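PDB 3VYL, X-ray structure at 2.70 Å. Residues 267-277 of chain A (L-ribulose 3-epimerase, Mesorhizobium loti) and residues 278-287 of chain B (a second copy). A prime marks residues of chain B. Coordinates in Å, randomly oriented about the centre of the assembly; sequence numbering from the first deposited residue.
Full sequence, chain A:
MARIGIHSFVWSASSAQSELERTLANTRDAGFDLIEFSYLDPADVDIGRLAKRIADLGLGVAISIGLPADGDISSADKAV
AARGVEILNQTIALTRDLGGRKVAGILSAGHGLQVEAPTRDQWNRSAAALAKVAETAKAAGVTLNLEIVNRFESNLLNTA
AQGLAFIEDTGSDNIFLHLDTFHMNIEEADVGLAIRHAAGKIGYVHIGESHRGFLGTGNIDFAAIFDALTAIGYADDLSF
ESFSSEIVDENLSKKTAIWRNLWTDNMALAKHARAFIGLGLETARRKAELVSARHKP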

# COMPACT_ATOMS: atom_id res chain seq x y z
N MET A 267 -17.26 21.53 -8.95
CA MET A 267 -16.10 22.26 -9.42
C MET A 267 -14.91 21.87 -8.56
O MET A 267 -13.83 21.59 -9.09
CB MET A 267 -16.31 23.78 -9.39
CG MET A 267 -15.12 24.57 -9.93
SD MET A 267 -14.57 24.06 -11.58
CE MET A 267 -15.82 24.79 -12.64
N ALA A 268 -15.11 21.84 -7.24
CA ALA A 268 -14.05 21.43 -6.32
C ALA A 268 -13.59 20.02 -6.68
O ALA A 268 -12.41 19.76 -6.85
CB ALA A 268 -14.54 21.49 -4.88
N LEU A 269 -14.56 19.12 -6.82
CA LEU A 269 -14.32 17.76 -7.23
C LEU A 269 -13.49 17.68 -8.51
O LEU A 269 -12.51 16.94 -8.56
CB LEU A 269 -15.66 17.01 -7.40
CG LEU A 269 -15.55 15.58 -7.92
CD1 LEU A 269 -15.30 14.61 -6.77
CD2 LEU A 269 -16.78 15.19 -8.72
N ALA A 270 -13.85 18.45 -9.53
CA ALA A 270 -13.13 18.38 -10.81
C ALA A 270 -11.70 18.95 -10.73
O ALA A 270 -10.75 18.28 -11.13
CB ALA A 270 -13.93 19.05 -11.91
N LYS A 271 -11.56 20.17 -10.22
CA LYS A 271 -10.25 20.78 -10.01
C LYS A 271 -9.33 19.84 -9.23
O LYS A 271 -8.16 19.68 -9.58
CB LYS A 271 -10.36 22.11 -9.25
CG LYS A 271 -10.86 23.30 -10.06
CD LYS A 271 -10.68 24.59 -9.26
CE LYS A 271 -11.40 25.77 -9.89
NZ LYS A 271 -10.88 26.16 -11.23
N HIS A 272 -9.87 19.21 -8.18
CA HIS A 272 -9.12 18.25 -7.37
C HIS A 272 -8.70 17.05 -8.18
O HIS A 272 -7.56 16.60 -8.10
CB HIS A 272 -9.94 17.81 -6.17
CG HIS A 272 -9.28 16.74 -5.34
ND1 HIS A 272 -9.36 15.42 -5.65
CD2 HIS A 272 -8.51 16.83 -4.19
CE1 HIS A 272 -8.69 14.72 -4.72
NE2 HIS A 272 -8.17 15.58 -3.84
N ALA A 273 -9.63 16.52 -8.97
CA ALA A 273 -9.33 15.37 -9.79
C ALA A 273 -8.27 15.73 -10.81
O ALA A 273 -7.43 14.89 -11.16
CB ALA A 273 -10.59 14.86 -10.47
N ARG A 274 -8.29 16.98 -11.27
CA ARG A 274 -7.32 17.46 -12.25
C ARG A 274 -5.90 17.49 -11.67
O ARG A 274 -4.95 17.05 -12.32
CB ARG A 274 -7.70 18.84 -12.79
CG ARG A 274 -6.90 19.28 -14.01
CD ARG A 274 -6.97 18.23 -15.11
NE ARG A 274 -5.98 18.41 -16.18
CZ ARG A 274 -4.67 18.17 -16.06
NH1 ARG A 274 -4.16 17.76 -14.90
NH2 ARG A 274 -3.87 18.37 -17.10
N ALA A 275 -5.78 18.01 -10.44
CA ALA A 275 -4.49 18.10 -9.78
C ALA A 275 -3.97 16.70 -9.45
O ALA A 275 -2.77 16.42 -9.59
CB ALA A 275 -4.59 18.94 -8.52
N PHE A 276 -4.89 15.82 -9.02
CA PHE A 276 -4.54 14.48 -8.57
C PHE A 276 -4.00 13.66 -9.74
O PHE A 276 -2.94 13.04 -9.63
CB PHE A 276 -5.77 13.81 -7.94
CG PHE A 276 -5.49 12.48 -7.28
CD1 PHE A 276 -5.42 11.31 -8.03
CD2 PHE A 276 -5.36 12.39 -5.90
CE1 PHE A 276 -5.20 10.08 -7.41
CE2 PHE A 276 -5.13 11.17 -5.27
CZ PHE A 276 -5.05 10.01 -6.03
N ILE A 277 -4.72 13.67 -10.85
CA ILE A 277 -4.24 12.95 -12.03
C ILE A 277 -2.97 13.62 -12.58
O ILE A 277 -2.03 12.94 -13.00
CB ILE A 277 -5.31 12.80 -13.13
CG1 ILE A 277 -6.58 12.13 -12.57
CG2 ILE A 277 -4.77 11.99 -14.29
CD1 ILE A 277 -7.79 12.17 -13.49
N GLY B 278 0.30 19.65 0.10
CA GLY B 278 -0.98 20.34 0.16
C GLY B 278 -2.15 19.47 -0.27
O GLY B 278 -3.13 19.32 0.46
N LEU B 279 -2.04 18.90 -1.46
CA LEU B 279 -3.04 17.98 -1.98
C LEU B 279 -3.20 16.78 -1.05
O LEU B 279 -4.32 16.35 -0.76
CB LEU B 279 -2.66 17.52 -3.38
CG LEU B 279 -3.77 16.97 -4.27
CD1 LEU B 279 -4.81 18.04 -4.60
CD2 LEU B 279 -3.16 16.41 -5.54
N GLY B 280 -2.06 16.26 -0.58
CA GLY B 280 -2.02 15.12 0.34
C GLY B 280 -2.84 15.32 1.60
O GLY B 280 -3.64 14.47 1.96
N LEU B 281 -2.62 16.45 2.27
CA LEU B 281 -3.37 16.78 3.48
C LEU B 281 -4.84 17.08 3.16
O LEU B 281 -5.74 16.67 3.91
CB LEU B 281 -2.72 17.93 4.25
CG LEU B 281 -1.40 17.65 4.99
CD1 LEU B 281 -0.70 18.96 5.36
CD2 LEU B 281 -1.59 16.80 6.24
N GLU B 282 -5.09 17.78 2.05
CA GLU B 282 -6.47 18.02 1.63
C GLU B 282 -7.20 16.69 1.46
O GLU B 282 -8.25 16.48 2.05
CB GLU B 282 -6.57 18.84 0.34
CG GLU B 282 -8.01 19.17 -0.03
CD GLU B 282 -8.20 19.71 -1.44
OE1 GLU B 282 -7.43 20.60 -1.87
OE2 GLU B 282 -9.16 19.27 -2.12
N THR B 283 -6.60 15.79 0.68
CA THR B 283 -7.17 14.48 0.39
C THR B 283 -7.46 13.68 1.65
O THR B 283 -8.55 13.10 1.79
CB THR B 283 -6.28 13.69 -0.58
OG1 THR B 283 -6.32 14.32 -1.86
CG2 THR B 283 -6.76 12.26 -0.73
N ALA B 284 -6.51 13.67 2.58
CA ALA B 284 -6.70 12.95 3.84
C ALA B 284 -7.84 13.55 4.69
O ALA B 284 -8.56 12.82 5.37
CB ALA B 284 -5.39 12.88 4.61
N ARG B 285 -7.99 14.88 4.63
CA ARG B 285 -9.07 15.57 5.35
C ARG B 285 -10.45 15.24 4.80
O ARG B 285 -11.37 14.94 5.58
CB ARG B 285 -8.84 17.08 5.38
CG ARG B 285 -7.94 17.51 6.53
CD ARG B 285 -7.04 18.66 6.14
NE ARG B 285 -5.90 18.82 7.06
CZ ARG B 285 -5.72 19.86 7.87
NH1 ARG B 285 -6.60 20.85 7.92
NH2 ARG B 285 -4.65 19.90 8.64
N ARG B 286 -10.59 15.26 3.48
CA ARG B 286 -11.86 14.89 2.85
C ARG B 286 -12.24 13.44 3.19
O ARG B 286 -13.41 13.13 3.44
CB ARG B 286 -11.80 15.07 1.32
CG ARG B 286 -11.62 16.51 0.84
CD ARG B 286 -11.71 16.57 -0.68
NE ARG B 286 -11.57 17.93 -1.22
CZ ARG B 286 -12.54 18.84 -1.24
NH1 ARG B 286 -13.74 18.56 -0.73
NH2 ARG B 286 -12.32 20.05 -1.74
N LYS B 287 -11.22 12.58 3.22
CA LYS B 287 -11.35 11.15 3.51
C LYS B 287 -11.80 10.90 4.94
O LYS B 287 -12.61 10.02 5.18
CB LYS B 287 -10.01 10.46 3.24
CG LYS B 287 -9.93 8.97 3.53
CD LYS B 287 -8.90 8.38 2.60
CE LYS B 287 -7.97 7.40 3.28
NZ LYS B 287 -6.70 7.26 2.51

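Both stretches are helical throughout, each part of a longer helix, and their backbones satisfy themselves through regular i to i+4 hydrogen bonds. The axes run closer to antiparallel than parallel, at 130° between N-to-C directions, and come no nearer than 11.2 Å. That is a wide spacing. The two stretches together bury a modest 324 Å², counted over both sides. The backbones draw closest at Phe276 and Leu279′, whose CA atoms lie 7.6 Å apart.

The contacting positions follow helical periodicity: Ala268, His272 and Ala275 point toward the other helix, as do Leu279′, Glu282′, Thr283′ and Arg286′ in return, while Phe276 lies sideways and touches Leu279′ with CA and CB. His272 is the hub, with the largest covered area, and its t rotamer carries the imidazole across the gap. Its NE2 forms a hydrogen bond with Thr283′ OG1 at 3.0 Å, lying near the ring plane with an angle of 160°, as a lone pair or N-H in that plane requires; either partner could be the donor.

Beside this polar link sits a second element, formed within chain B. Arg286′ NE and Glu282′ OE2 make a salt bridge at 2.9 Å, one helical turn apart, so the pair is matched in charge within its own helix where it meets the histidine. The same carboxylate oxygen, Glu282′ OE2, approaches His272 CD2 at 3.3 Å. Farther along, Ala268 CB lies 4.1 Å from Arg286′ NH2.

Leu279′ supplies the apolar end. Its CD1 packs 3.9 Å from His272 CD2 and 4.0 Å from Ala275 CB, while CD2 reaches the backbone at Phe276 CA, 3.8 Å away. One branched side chain thus spans three residues of the opposing helix. The rule to read here is a single directional hydrogen bond accompanied by leucine packing and an intrahelical salt bridge.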